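Local coordinates for protein Nrps/pks (Streptomyces albus, PDB 4OPE) that is a ketosynthase domain of the oxazolomycin AT-less type I polyketide synthase and probably catalyses the decarboxylative condensation that extends the polyketide chain, at residues R228-G233 and L317-E322; C451-R456 and A486-R491; R497-F502 and A547-A552. All coordinates share one frame; numbering follows the deposited sequence.

In the fold
All three contacts are buried, and none involves a second subunit. Contact 1 lies in the thiolase-type ketosynthase body, across the chain's centre from the others, its centre about 46 Å from that of contact 2 and about 55 Å from that of contact 3. It is mostly polar, a carboxylate gripping a turn beside the HGTGT sequence. Contacts 2 and 3, centres about 9 Å apart, share one small antiparallel sheet and meet through hydrogen bonds between strands 449-455 and 496-502. Contact 2 packs aliphatic side chains, with a water joining the backbones. Contact 3, farthest from the chain's centre and partly exposed at its helix end, sets an arginine on a tryptophan with a direct side-chain-to-backbone hydrogen bond.

Contact 1 of 3, residues R228-G233 and L317-E322; sequences RSFGEG and LGDPVE
The Phe230 ring turns an edge toward helix 318-329, with Asp319 O near the ring plane, 3.8 Å from Phe230 CE1. Ring and Asp319 carboxylate planes are 30° apart, and the side chains cross obliquely, CD1 of the ring coming nearest Asp319 CB. Farther out, the ring tip reaches Glu322, with Phe230 CZ 3.6 Å from Glu322 OE1. A second flat group, the Arg228 guanidinium, has Gly233 O over one face, offset toward the rim. In its own plane Arg228 NH1 donates to a lone pair of Glu232 O at 2.9 Å, while NH2 forms a salt bridge with Asp224, so the arginine braces the loop on itself.

Arg228 to Gly231 form a type II beta turn closed by Gly231 N on Arg228 O, in which Phe230 takes the positive phi position. The N-H of Phe230, the third residue of the turn, is taken by the carboxylate of Asp319: Phe230 N donates to OD2 at 2.8 Å, 156° at the hydrogen, approaching from well above the carboxylate plane. Water 1 also donates to Asp319 OD2 and, through its other hydrogen, to Gly231 O at 2.9 Å. The helix comes shortly after the HGTGT sequence of ketosynthases, residues 311 to 315, whose histidine is catalytic in related enzymes. Asp319 OD1 accepts from Gly314 N, so one carboxylate ties the turn to that motif.

Glu322, one helical turn later, has CG anti to the backbone N (chi1 -177°) and an extended chain that carries its carboxylate to the same motif. Its OE1 accepts from Gly312 N and its OE2 from His311 N. These backbone donors would be expected to stabilise the ionised form of the buried carboxylate. Ser229 OG adds a bond to Gly312 O, and Leu386 packs on the Phe230 ring.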
ATOM      1  N   ARG A 228     -19.936 -20.272   4.660  1.00 39.17           N
ATOM      2  CA  ARG A 228     -20.392 -21.494   4.057  1.00 38.57           C
ATOM      3  C   ARG A 228     -20.061 -21.441   2.592  1.00 38.61           C
ATOM      4  O   ARG A 228     -20.939 -21.243   1.745  1.00 38.84           O
ATOM      5  CB  ARG A 228     -21.889 -21.606   4.252  1.00 38.05           C
ATOM      6  CG  ARG A 228     -22.354 -21.506   5.698  1.00 37.88           C
ATOM      7  CD  ARG A 228     -23.817 -21.864   5.704  1.00 37.50           C
ATOM      8  NE  ARG A 228     -24.464 -21.759   6.982  1.00 37.34           N
ATOM      9  CZ  ARG A 228     -25.752 -22.074   7.173  1.00 40.30           C
ATOM     10  NH1 ARG A 228     -26.535 -22.514   6.178  1.00 39.20           N
ATOM     11  NH2 ARG A 228     -26.282 -21.949   8.372  1.00 42.74           N
ATOM     12  N   SER A 229     -18.783 -21.632   2.293  1.00 39.23           N
ATOM     13  CA  SER A 229     -18.248 -21.361   0.955  1.00 37.46           C
ATOM     14  C   SER A 229     -18.907 -22.283  -0.066  1.00 36.83           C
ATOM     15  O   SER A 229     -18.766 -23.480   0.031  1.00 34.92           O
ATOM     16  CB  SER A 229     -16.725 -21.521   0.936  1.00 38.17           C
ATOM     17  OG  SER A 229     -16.087 -20.824   1.997  1.00 35.98           O
ATOM     18  N   PHE A 230     -19.672 -21.699  -0.994  1.00 36.53           N
ATOM     19  CA  PHE A 230     -20.475 -22.430  -1.968  1.00 37.78           C
ATOM     20  C   PHE A 230     -21.479 -23.411  -1.396  1.00 37.83           C
ATOM     21  O   PHE A 230     -21.918 -24.338  -2.074  1.00 37.88           O
ATOM     22  CB  PHE A 230     -19.573 -23.121  -2.959  1.00 37.30           C
ATOM     23  CG  PHE A 230     -18.533 -22.233  -3.476  1.00 38.04           C
ATOM     24  CD1 PHE A 230     -18.873 -21.221  -4.335  1.00 39.95           C
ATOM     25  CD2 PHE A 230     -17.232 -22.351  -3.057  1.00 37.45           C
ATOM     26  CE1 PHE A 230     -17.903 -20.332  -4.808  1.00 40.83           C
ATOM     27  CE2 PHE A 230     -16.271 -21.496  -3.524  1.00 38.58           C
ATOM     28  CZ  PHE A 230     -16.608 -20.464  -4.389  1.00 39.62           C
ATOM     29  N   GLY A 231     -21.896 -23.166  -0.175  1.00 39.33           N
ATOM     30  CA  GLY A 231     -22.877 -24.029   0.458  1.00 42.41           C
ATOM     31  C   GLY A 231     -24.214 -23.353   0.613  1.00 42.27           C
ATOM     32  O   GLY A 231     -24.321 -22.139   0.533  1.00 42.97           O
ATOM     33  N   GLU A 232     -25.216 -24.151   0.910  1.00 43.75           N
ATOM     34  CA  GLU A 232     -26.580 -23.648   1.102  1.00 44.51           C
ATOM     35  C   GLU A 232     -26.746 -22.756   2.316  1.00 41.71           C
ATOM     36  O   GLU A 232     -26.149 -23.016   3.344  1.00 38.49           O
ATOM     37  CB  GLU A 232     -27.509 -24.826   1.236  1.00 47.43           C
ATOM     38  CG  GLU A 232     -28.983 -24.578   0.972  1.00 49.28           C
ATOM     39  CD  GLU A 232     -29.765 -25.802   1.420  1.00 52.99           C
ATOM     40  OE1 GLU A 232     -29.581 -26.207   2.601  1.00 55.76           O
ATOM     41  OE2 GLU A 232     -30.481 -26.408   0.598  1.00 54.06           O
ATOM     42  N   GLY A 233     -27.541 -21.687   2.148  1.00 42.87           N
ATOM     43  CA  GLY A 233     -27.924 -20.748   3.205  1.00 41.28           C
ATOM     44  C   GLY A 233     -26.847 -19.885   3.807  1.00 46.38           C
ATOM     45  O   GLY A 233     -26.951 -19.457   4.984  1.00 49.71           O
ATOM     46  N   LEU A 317     -24.878 -13.236  -2.586  1.00 37.48           N
ATOM     47  CA  LEU A 317     -24.566 -12.497  -3.797  1.00 35.79           C
ATOM     48  C   LEU A 317     -23.241 -13.003  -4.346  1.00 35.66           C
ATOM     49  O   LEU A 317     -23.123 -13.313  -5.533  1.00 34.10           O
ATOM     50  CB  LEU A 317     -24.464 -11.017  -3.503  1.00 36.09           C
ATOM     51  CG  LEU A 317     -23.925 -10.087  -4.609  1.00 37.51           C
ATOM     52  CD1 LEU A 317     -24.808 -10.098  -5.847  1.00 39.87           C
ATOM     53  CD2 LEU A 317     -23.787  -8.656  -4.102  1.00 37.31           C
ATOM     54  N   GLY A 318     -22.243 -13.090  -3.466  1.00 34.39           N
ATOM     55  CA  GLY A 318     -20.884 -13.218  -3.918  1.00 34.71           C
ATOM     56  C   GLY A 318     -20.497 -14.566  -4.484  1.00 36.98           C
ATOM     57  O   GLY A 318     -19.681 -14.612  -5.413  1.00 36.85           O
ATOM     58  N   ASP A 319     -21.027 -15.662  -3.900  1.00 37.55           N
ATOM     59  CA  ASP A 319     -20.602 -16.988  -4.280  1.00 37.06           C
ATOM     60  C   ASP A 319     -21.011 -17.318  -5.709  1.00 37.84           C
ATOM     61  O   ASP A 319     -20.198 -17.757  -6.477  1.00 40.23           O
ATOM     62  CB  ASP A 319     -21.088 -18.025  -3.271  1.00 39.43           C
ATOM     63  CG  ASP A 319     -20.193 -18.118  -1.999  1.00 41.90           C
ATOM     64  OD1 ASP A 319     -19.184 -17.348  -1.846  1.00 46.00           O
ATOM     65  OD2 ASP A 319     -20.503 -18.977  -1.143  1.00 40.79           O
ATOM     66  N   PRO A 320     -22.271 -17.070  -6.092  1.00 39.31           N
ATOM     67  CA  PRO A 320     -22.659 -17.242  -7.500  1.00 39.34           C
ATOM     68  C   PRO A 320     -21.906 -16.335  -8.447  1.00 38.91           C
ATOM     69  O   PRO A 320     -21.707 -16.685  -9.611  1.00 38.08           O
ATOM     70  CB  PRO A 320     -24.138 -16.827  -7.527  1.00 38.54           C
ATOM     71  CG  PRO A 320     -24.607 -17.008  -6.134  1.00 39.84           C
ATOM     72  CD  PRO A 320     -23.424 -16.700  -5.256  1.00 40.06           C
ATOM     73  N   VAL A 321     -21.565 -15.144  -7.977  1.00 38.03           N
ATOM     74  CA  VAL A 321     -20.794 -14.233  -8.804  1.00 39.13           C
ATOM     75  C   VAL A 321     -19.404 -14.791  -9.070  1.00 37.90           C
ATOM     76  O   VAL A 321     -18.905 -14.671 -10.176  1.00 38.37           O
ATOM     77  CB  VAL A 321     -20.723 -12.832  -8.165  1.00 40.69           C
ATOM     78  CG1 VAL A 321     -19.632 -11.959  -8.781  1.00 40.31           C
ATOM     79  CG2 VAL A 321     -22.085 -12.166  -8.303  1.00 41.90           C
ATOM     80  N   GLU A 322     -18.789 -15.407  -8.071  1.00 37.40           N
ATOM     81  CA  GLU A 322     -17.462 -15.983  -8.253  1.00 38.06           C
ATOM     82  C   GLU A 322     -17.501 -17.092  -9.302  1.00 38.57           C
ATOM     83  O   GLU A 322     -16.638 -17.186 -10.179  1.00 38.03           O
ATOM     84  CB  GLU A 322     -16.910 -16.510  -6.943  1.00 37.84           C
ATOM     85  CG  GLU A 322     -15.495 -17.045  -7.063  1.00 40.55           C
ATOM     86  CD  GLU A 322     -14.731 -17.184  -5.727  1.00 42.71           C
ATOM     87  OE1 GLU A 322     -15.350 -17.111  -4.629  1.00 42.25           O
ATOM     88  OE2 GLU A 322     -13.471 -17.360  -5.790  1.00 42.52           O
TER
HETATM   89  O   HOH W   1     -23.091 -19.916  -0.792  1.00 39.09           O

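Contact 2 of 3, residues C451-R456 and A486-R491; sequences CALSAR and ATLLTR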
ATOM      1  N   CYS A 451      23.828 -31.263  16.724  1.00 37.92           N
ATOM      2  CA  CYS A 451      22.635 -30.482  16.835  1.00 38.00           C
ATOM      3  C   CYS A 451      22.993 -29.239  17.591  1.00 38.97           C
ATOM      4  O   CYS A 451      23.333 -29.288  18.764  1.00 44.28           O
ATOM      5  CB  CYS A 451      21.573 -31.215  17.633  1.00 40.06           C
ATOM      6  SG  CYS A 451      20.228 -30.171  18.289  1.00 38.83           S
ATOM      7  N   ALA A 452      22.874 -28.102  16.948  1.00 38.42           N
ATOM      8  CA  ALA A 452      23.327 -26.884  17.582  1.00 37.17           C
ATOM      9  C   ALA A 452      22.140 -25.907  17.745  1.00 35.15           C
ATOM     10  O   ALA A 452      21.508 -25.533  16.768  1.00 33.30           O
ATOM     11  CB  ALA A 452      24.441 -26.297  16.733  1.00 36.00           C
ATOM     12  N   LEU A 453      21.848 -25.525  18.979  1.00 34.20           N
ATOM     13  CA  LEU A 453      20.707 -24.677  19.299  1.00 33.24           C
ATOM     14  C   LEU A 453      21.212 -23.446  19.988  1.00 34.60           C
ATOM     15  O   LEU A 453      22.225 -23.510  20.686  1.00 33.72           O
ATOM     16  CB  LEU A 453      19.771 -25.355  20.274  1.00 32.43           C
ATOM     17  CG  LEU A 453      19.098 -26.653  19.860  1.00 33.43           C
ATOM     18  CD1 LEU A 453      18.129 -27.117  20.943  1.00 33.87           C
ATOM     19  CD2 LEU A 453      18.305 -26.439  18.606  1.00 33.62           C
ATOM     20  N   SER A 454      20.511 -22.323  19.807  1.00 35.04           N
ATOM     21  CA  SER A 454      20.794 -21.140  20.581  1.00 36.27           C
ATOM     22  C   SER A 454      19.548 -20.361  20.825  1.00 37.51           C
ATOM     23  O   SER A 454      18.547 -20.535  20.144  1.00 39.22           O
ATOM     24  CB  SER A 454      21.845 -20.236  19.912  1.00 36.47           C
ATOM     25  OG  SER A 454      21.446 -19.764  18.635  1.00 36.54           O
ATOM     26  N   ALA A 455      19.623 -19.479  21.800  1.00 37.98           N
ATOM     27  CA  ALA A 455      18.534 -18.636  22.111  1.00 38.38           C
ATOM     28  C   ALA A 455      19.087 -17.381  22.779  1.00 41.06           C
ATOM     29  O   ALA A 455      20.255 -17.321  23.164  1.00 41.86           O
ATOM     30  CB  ALA A 455      17.553 -19.363  23.012  1.00 37.51           C
ATOM     31  N   ARG A 456      18.236 -16.373  22.906  1.00 42.65           N
ATOM     32  CA  ARG A 456      18.657 -15.109  23.470  1.00 44.35           C
ATOM     33  C   ARG A 456      18.905 -15.174  24.966  1.00 44.90           C
ATOM     34  O   ARG A 456      19.674 -14.373  25.473  1.00 45.23           O
ATOM     35  CB  ARG A 456      17.616 -14.058  23.202  1.00 46.02           C
ATOM     36  CG  ARG A 456      18.153 -12.661  23.276  1.00 47.45           C
ATOM     37  CD  ARG A 456      17.029 -11.721  22.954  1.00 50.19           C
ATOM     38  NE  ARG A 456      17.368 -10.367  23.341  1.00 54.19           N
ATOM     39  CZ  ARG A 456      17.092  -9.814  24.509  1.00 51.80           C
ATOM     40  NH1 ARG A 456      16.439 -10.481  25.453  1.00 48.46           N
ATOM     41  NH2 ARG A 456      17.467  -8.561  24.703  1.00 54.81           N
ATOM     42  N   ALA A 486      21.475 -29.838   9.586  1.00 34.55           N
ATOM     43  CA  ALA A 486      21.757 -28.802   8.589  1.00 36.14           C
ATOM     44  C   ALA A 486      20.857 -27.587   8.820  1.00 36.72           C
ATOM     45  O   ALA A 486      21.328 -26.461   8.816  1.00 37.18           O
ATOM     46  CB  ALA A 486      21.602 -29.320   7.159  1.00 35.41           C
ATOM     47  N   THR A 487      19.578 -27.843   9.059  1.00 35.42           N
ATOM     48  CA  THR A 487      18.608 -26.792   9.153  1.00 35.94           C
ATOM     49  C   THR A 487      18.931 -25.839  10.295  1.00 37.00           C
ATOM     50  O   THR A 487      18.917 -24.611  10.123  1.00 39.75           O
ATOM     51  CB  THR A 487      17.203 -27.389   9.315  1.00 35.76           C
ATOM     52  OG1 THR A 487      16.819 -28.024   8.072  1.00 35.62           O
ATOM     53  CG2 THR A 487      16.190 -26.325   9.701  1.00 34.58           C
ATOM     54  N   LEU A 488      19.276 -26.402  11.439  1.00 35.58           N
ATOM     55  CA  LEU A 488      19.566 -25.617  12.623  1.00 34.57           C
ATOM     56  C   LEU A 488      20.808 -24.768  12.465  1.00 36.17           C
ATOM     57  O   LEU A 488      20.898 -23.676  13.011  1.00 34.44           O
ATOM     58  CB  LEU A 488      19.713 -26.530  13.830  1.00 34.47           C
ATOM     59  CG  LEU A 488      18.382 -27.174  14.252  1.00 33.10           C
ATOM     60  CD1 LEU A 488      18.636 -28.367  15.151  1.00 33.83           C
ATOM     61  CD2 LEU A 488      17.447 -26.166  14.908  1.00 32.29           C
ATOM     62  N   LEU A 489      21.744 -25.248  11.666  1.00 38.20           N
ATOM     63  CA  LEU A 489      22.960 -24.496  11.414  1.00 38.13           C
ATOM     64  C   LEU A 489      22.762 -23.334  10.436  1.00 37.86           C
ATOM     65  O   LEU A 489      23.692 -22.535  10.226  1.00 39.84           O
ATOM     66  CB  LEU A 489      24.060 -25.412  10.918  1.00 38.52           C
ATOM     67  CG  LEU A 489      24.460 -26.449  11.966  1.00 40.37           C
ATOM     68  CD1 LEU A 489      25.430 -27.471  11.379  1.00 41.28           C
ATOM     69  CD2 LEU A 489      25.059 -25.717  13.164  1.00 40.78           C
ATOM     70  N   THR A 490      21.578 -23.196   9.867  1.00 34.46           N
ATOM     71  CA  THR A 490      21.327 -22.003   9.075  1.00 34.67           C
ATOM     72  C   THR A 490      20.732 -20.898   9.927  1.00 35.39           C
ATOM     73  O   THR A 490      20.604 -19.754   9.477  1.00 36.35           O
ATOM     74  CB  THR A 490      20.339 -22.279   7.958  1.00 33.76           C
ATOM     75  OG1 THR A 490      19.021 -22.418   8.532  1.00 32.88           O
ATOM     76  CG2 THR A 490      20.765 -23.517   7.212  1.00 31.77           C
ATOM     77  N   ARG A 491      20.381 -21.229  11.158  1.00 34.33           N
ATOM     78  CA  ARG A 491      19.752 -20.255  12.004  1.00 35.72           C
ATOM     79  C   ARG A 491      20.709 -19.295  12.653  1.00 35.65           C
ATOM     80  O   ARG A 491      21.796 -19.652  13.057  1.00 39.53           O
ATOM     81  CB  ARG A 491      18.937 -20.967  13.083  1.00 37.41           C
ATOM     82  CG  ARG A 491      17.699 -21.609  12.489  1.00 37.54           C
ATOM     83  CD  ARG A 491      16.749 -22.073  13.571  1.00 37.71           C
ATOM     84  NE  ARG A 491      15.619 -22.736  12.955  1.00 37.66           N
ATOM     85  CZ  ARG A 491      14.533 -23.110  13.594  1.00 37.45           C
ATOM     86  NH1 ARG A 491      14.415 -22.910  14.927  1.00 38.77           N
ATOM     87  NH2 ARG A 491      13.586 -23.707  12.890  1.00 35.19           N
TER
HETATM   88  O   HOH W   2      20.558 -23.199  15.685  1.00 30.41           O
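Strand 449-455 is an outer strand of a small three-stranded antiparallel sheet, and the end of helix 481-488 packs against it. Leu488 leads the packing. With CG anti to its carbonyl carbon (chi1 -69°), its two methyls are presented to the strand: CD2 lies 3.8 Å from Leu453 CD2, the two side chains crossing obliquely, and CD1 is 4.0 Å from Cys451 SG. The strand backbone is also touched, Leu488 CB resting 3.6 Å from Ala452 O.

Leu489 reaches the other face of the strand, its CD2 3.7 Å from Ala452 CB, a methyl that Trp548 of helix 541-550 also touches, so the two leucines straddle the strand's edge. In its place after the ketosynthase body, this unit is consistent with the ketosynthase-to-acyltransferase linker domain of modular synthases, here in an AT-less one.

Water 2 spans the two backbones, donating to Ala452 O and to Leu488 O, each at 2.7 Å. Leu488 to Arg491 form a type I turn. Beside it Thr487 O accepts from Thr490 N and Thr490 OG1, the latter at 2.7 Å, and the Arg491 guanidinium, bonded to the carbonyls of Leu565 and Pro566, carries Leu488 CD2 over one face, offset toward the rim.

Contact 3 of 3, residues R497-F502 and A547-A552; sequences RLAVVF and AWVRGA
Cation-pi and CH-pi contacts dominate. Arg497 bends at chi2 and lies across the indole face of Trp548: CZ stands 4.1 Å from the centroid of the six-membered ring, only 6° off its normal, while CD sits 3.8 Å from the centroid of the five-membered ring. The guanidinium is tilted 35° to the indole and is sandwiched, since Gly551 CA lies over its opposite face.

Among polar contacts, Arg497 NH1 donates to a lone pair of Trp548 O at 3.1 Å, with a bent angle of 140° at the hydrogen. NE is held by Met494 O, a second bond that helps fix the group's rotation. The indole NE1 bonds Leu453 O of the adjacent strand, so Trp548 also reaches strand 449-455.

Apolar packing continues along the strand: Ala499 CB lies 3.9 Å from Trp548 CD1 and equally far from Val549 CG2.

Helix 541-550 ends here in a Schellman motif. Gly551, at positive phi, lets the chain turn back, and Ala552 N bonds Ala547 O at 3.0 Å. The whole is an alpha+beta arrangement, the last turn of a helix laid on the middle strand of a three-stranded antiparallel sheet, consistent with the linker domain that follows the ketosynthase.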
ATOM      1  N   ARG A 497      23.970 -21.151  24.401  1.00 40.06           N
ATOM      2  CA  ARG A 497      24.255 -22.235  23.460  1.00 38.05           C
ATOM      3  C   ARG A 497      23.975 -23.570  24.064  1.00 36.99           C
ATOM      4  O   ARG A 497      24.217 -23.800  25.250  1.00 39.22           O
ATOM      5  CB  ARG A 497      25.723 -22.182  23.026  1.00 39.05           C
ATOM      6  CG  ARG A 497      26.154 -20.854  22.396  1.00 39.13           C
ATOM      7  CD  ARG A 497      25.849 -20.876  20.929  1.00 39.35           C
ATOM      8  NE  ARG A 497      25.981 -19.574  20.329  1.00 39.03           N
ATOM      9  CZ  ARG A 497      26.826 -19.247  19.359  1.00 39.10           C
ATOM     10  NH1 ARG A 497      27.664 -20.107  18.806  1.00 38.92           N
ATOM     11  NH2 ARG A 497      26.794 -18.021  18.909  1.00 41.53           N
ATOM     12  N   LEU A 498      23.469 -24.455  23.229  1.00 37.15           N
ATOM     13  CA  LEU A 498      23.369 -25.886  23.544  1.00 38.34           C
ATOM     14  C   LEU A 498      23.849 -26.739  22.332  1.00 36.99           C
ATOM     15  O   LEU A 498      23.618 -26.376  21.204  1.00 37.39           O
ATOM     16  CB  LEU A 498      21.948 -26.237  23.953  1.00 37.61           C
ATOM     17  CG  LEU A 498      21.752 -27.667  24.397  1.00 40.77           C
ATOM     18  CD1 LEU A 498      20.620 -27.745  25.402  1.00 43.23           C
ATOM     19  CD2 LEU A 498      21.437 -28.589  23.243  1.00 43.03           C
ATOM     20  N   ALA A 499      24.523 -27.860  22.570  1.00 37.18           N
ATOM     21  CA  ALA A 499      24.868 -28.766  21.479  1.00 38.62           C
ATOM     22  C   ALA A 499      24.875 -30.214  21.886  1.00 40.11           C
ATOM     23  O   ALA A 499      25.179 -30.563  23.045  1.00 42.04           O
ATOM     24  CB  ALA A 499      26.215 -28.409  20.897  1.00 41.57           C
ATOM     25  N   VAL A 500      24.556 -31.061  20.924  1.00 39.56           N
ATOM     26  CA  VAL A 500      24.561 -32.491  21.137  1.00 41.47           C
ATOM     27  C   VAL A 500      25.125 -33.149  19.908  1.00 43.14           C
ATOM     28  O   VAL A 500      24.875 -32.733  18.769  1.00 46.86           O
ATOM     29  CB  VAL A 500      23.151 -33.047  21.327  1.00 44.19           C
ATOM     30  CG1 VAL A 500      23.211 -34.405  21.972  1.00 45.02           C
ATOM     31  CG2 VAL A 500      22.320 -32.103  22.186  1.00 46.30           C
ATOM     32  N   VAL A 501      25.905 -34.184  20.145  1.00 44.19           N
ATOM     33  CA  VAL A 501      26.356 -35.072  19.095  1.00 42.44           C
ATOM     34  C   VAL A 501      25.394 -36.216  19.043  1.00 38.29           C
ATOM     35  O   VAL A 501      25.011 -36.731  20.084  1.00 35.88           O
ATOM     36  CB  VAL A 501      27.741 -35.600  19.375  1.00 43.96           C
ATOM     37  CG1 VAL A 501      28.236 -36.339  18.147  1.00 44.28           C
ATOM     38  CG2 VAL A 501      28.649 -34.430  19.702  1.00 46.68           C
ATOM     39  N   PHE A 502      24.956 -36.572  17.841  1.00 37.67           N
ATOM     40  CA  PHE A 502      23.873 -37.559  17.711  1.00 38.04           C
ATOM     41  C   PHE A 502      23.947 -38.299  16.391  1.00 38.76           C
ATOM     42  O   PHE A 502      24.477 -37.787  15.390  1.00 37.73           O
ATOM     43  CB  PHE A 502      22.478 -36.919  17.934  1.00 37.26           C
ATOM     44  CG  PHE A 502      21.967 -36.097  16.755  1.00 37.18           C
ATOM     45  CD1 PHE A 502      22.404 -34.800  16.540  1.00 36.32           C
ATOM     46  CD2 PHE A 502      21.064 -36.644  15.846  1.00 35.59           C
ATOM     47  CE1 PHE A 502      21.947 -34.077  15.449  1.00 35.60           C
ATOM     48  CE2 PHE A 502      20.629 -35.928  14.756  1.00 36.13           C
ATOM     49  CZ  PHE A 502      21.042 -34.618  14.576  1.00 35.06           C
ATOM     50  N   ALA A 547      32.912 -26.157  19.661  1.00 41.47           N
ATOM     51  CA  ALA A 547      33.125 -24.824  19.147  1.00 39.53           C
ATOM     52  C   ALA A 547      31.865 -23.995  19.247  1.00 38.89           C
ATOM     53  O   ALA A 547      31.917 -22.859  19.625  1.00 38.74           O
ATOM     54  CB  ALA A 547      33.596 -24.909  17.701  1.00 40.10           C
ATOM     55  N   TRP A 548      30.729 -24.595  18.902  1.00 38.62           N
ATOM     56  CA  TRP A 548      29.447 -23.977  19.019  1.00 36.78           C
ATOM     57  C   TRP A 548      29.163 -23.500  20.414  1.00 37.95           C
ATOM     58  O   TRP A 548      28.731 -22.364  20.617  1.00 40.12           O
ATOM     59  CB  TRP A 548      28.371 -24.968  18.592  1.00 38.11           C
ATOM     60  CG  TRP A 548      26.980 -24.410  18.640  1.00 38.19           C
ATOM     61  CD1 TRP A 548      25.972 -24.726  19.549  1.00 38.29           C
ATOM     62  CD2 TRP A 548      26.456 -23.437  17.781  1.00 36.18           C
ATOM     63  NE1 TRP A 548      24.864 -23.993  19.267  1.00 37.89           N
ATOM     64  CE2 TRP A 548      25.135 -23.193  18.182  1.00 37.98           C
ATOM     65  CE3 TRP A 548      26.973 -22.743  16.697  1.00 38.85           C
ATOM     66  CZ2 TRP A 548      24.322 -22.280  17.530  1.00 38.69           C
ATOM     67  CZ3 TRP A 548      26.169 -21.820  16.041  1.00 39.00           C
ATOM     68  CH2 TRP A 548      24.859 -21.599  16.462  1.00 39.67           C
ATOM     69  N   VAL A 549      29.370 -24.366  21.386  1.00 39.61           N
ATOM     70  CA  VAL A 549      29.213 -23.983  22.789  1.00 41.97           C
ATOM     71  C   VAL A 549      30.158 -22.858  23.254  1.00 41.47           C
ATOM     72  O   VAL A 549      29.749 -22.004  24.065  1.00 42.03           O
ATOM     73  CB  VAL A 549      29.286 -25.234  23.685  1.00 44.48           C
ATOM     74  CG1 VAL A 549      29.323 -24.877  25.151  1.00 42.70           C
ATOM     75  CG2 VAL A 549      28.053 -26.087  23.388  1.00 46.22           C
ATOM     76  N   ARG A 550      31.379 -22.799  22.723  1.00 40.36           N
ATOM     77  CA  ARG A 550      32.251 -21.613  23.018  1.00 42.22           C
ATOM     78  C   ARG A 550      31.752 -20.283  22.440  1.00 42.98           C
ATOM     79  O   ARG A 550      32.139 -19.197  22.938  1.00 44.88           O
ATOM     80  CB  ARG A 550      33.655 -21.769  22.464  1.00 41.53           C
ATOM     81  CG  ARG A 550      34.462 -22.929  22.981  1.00 40.94           C
ATOM     82  CD  ARG A 550      35.893 -22.769  22.518  1.00 41.15           C
ATOM     83  NE  ARG A 550      36.137 -23.188  21.138  1.00 39.76           N
ATOM     84  CZ  ARG A 550      36.357 -24.446  20.780  1.00 39.19           C
ATOM     85  NH1 ARG A 550      36.313 -25.448  21.664  1.00 39.65           N
ATOM     86  NH2 ARG A 550      36.587 -24.721  19.521  1.00 38.69           N
ATOM     87  N   GLY A 551      30.948 -20.367  21.378  1.00 42.28           N
ATOM     88  CA  GLY A 551      30.394 -19.190  20.708  1.00 42.13           C
ATOM     89  C   GLY A 551      30.726 -19.088  19.237  1.00 40.96           C
ATOM     90  O   GLY A 551      30.373 -18.100  18.590  1.00 43.85           O
ATOM     91  N   ALA A 552      31.377 -20.106  18.701  1.00 39.74           N
ATOM     92  CA  ALA A 552      31.883 -20.073  17.337  1.00 42.00           C
ATOM     93  C   ALA A 552      30.833 -20.536  16.356  1.00 42.92           C
ATOM     94  O   ALA A 552      30.101 -21.478  16.636  1.00 45.20           O
ATOM     95  CB  ALA A 552      33.114 -20.964  17.201  1.00 42.35           C
TER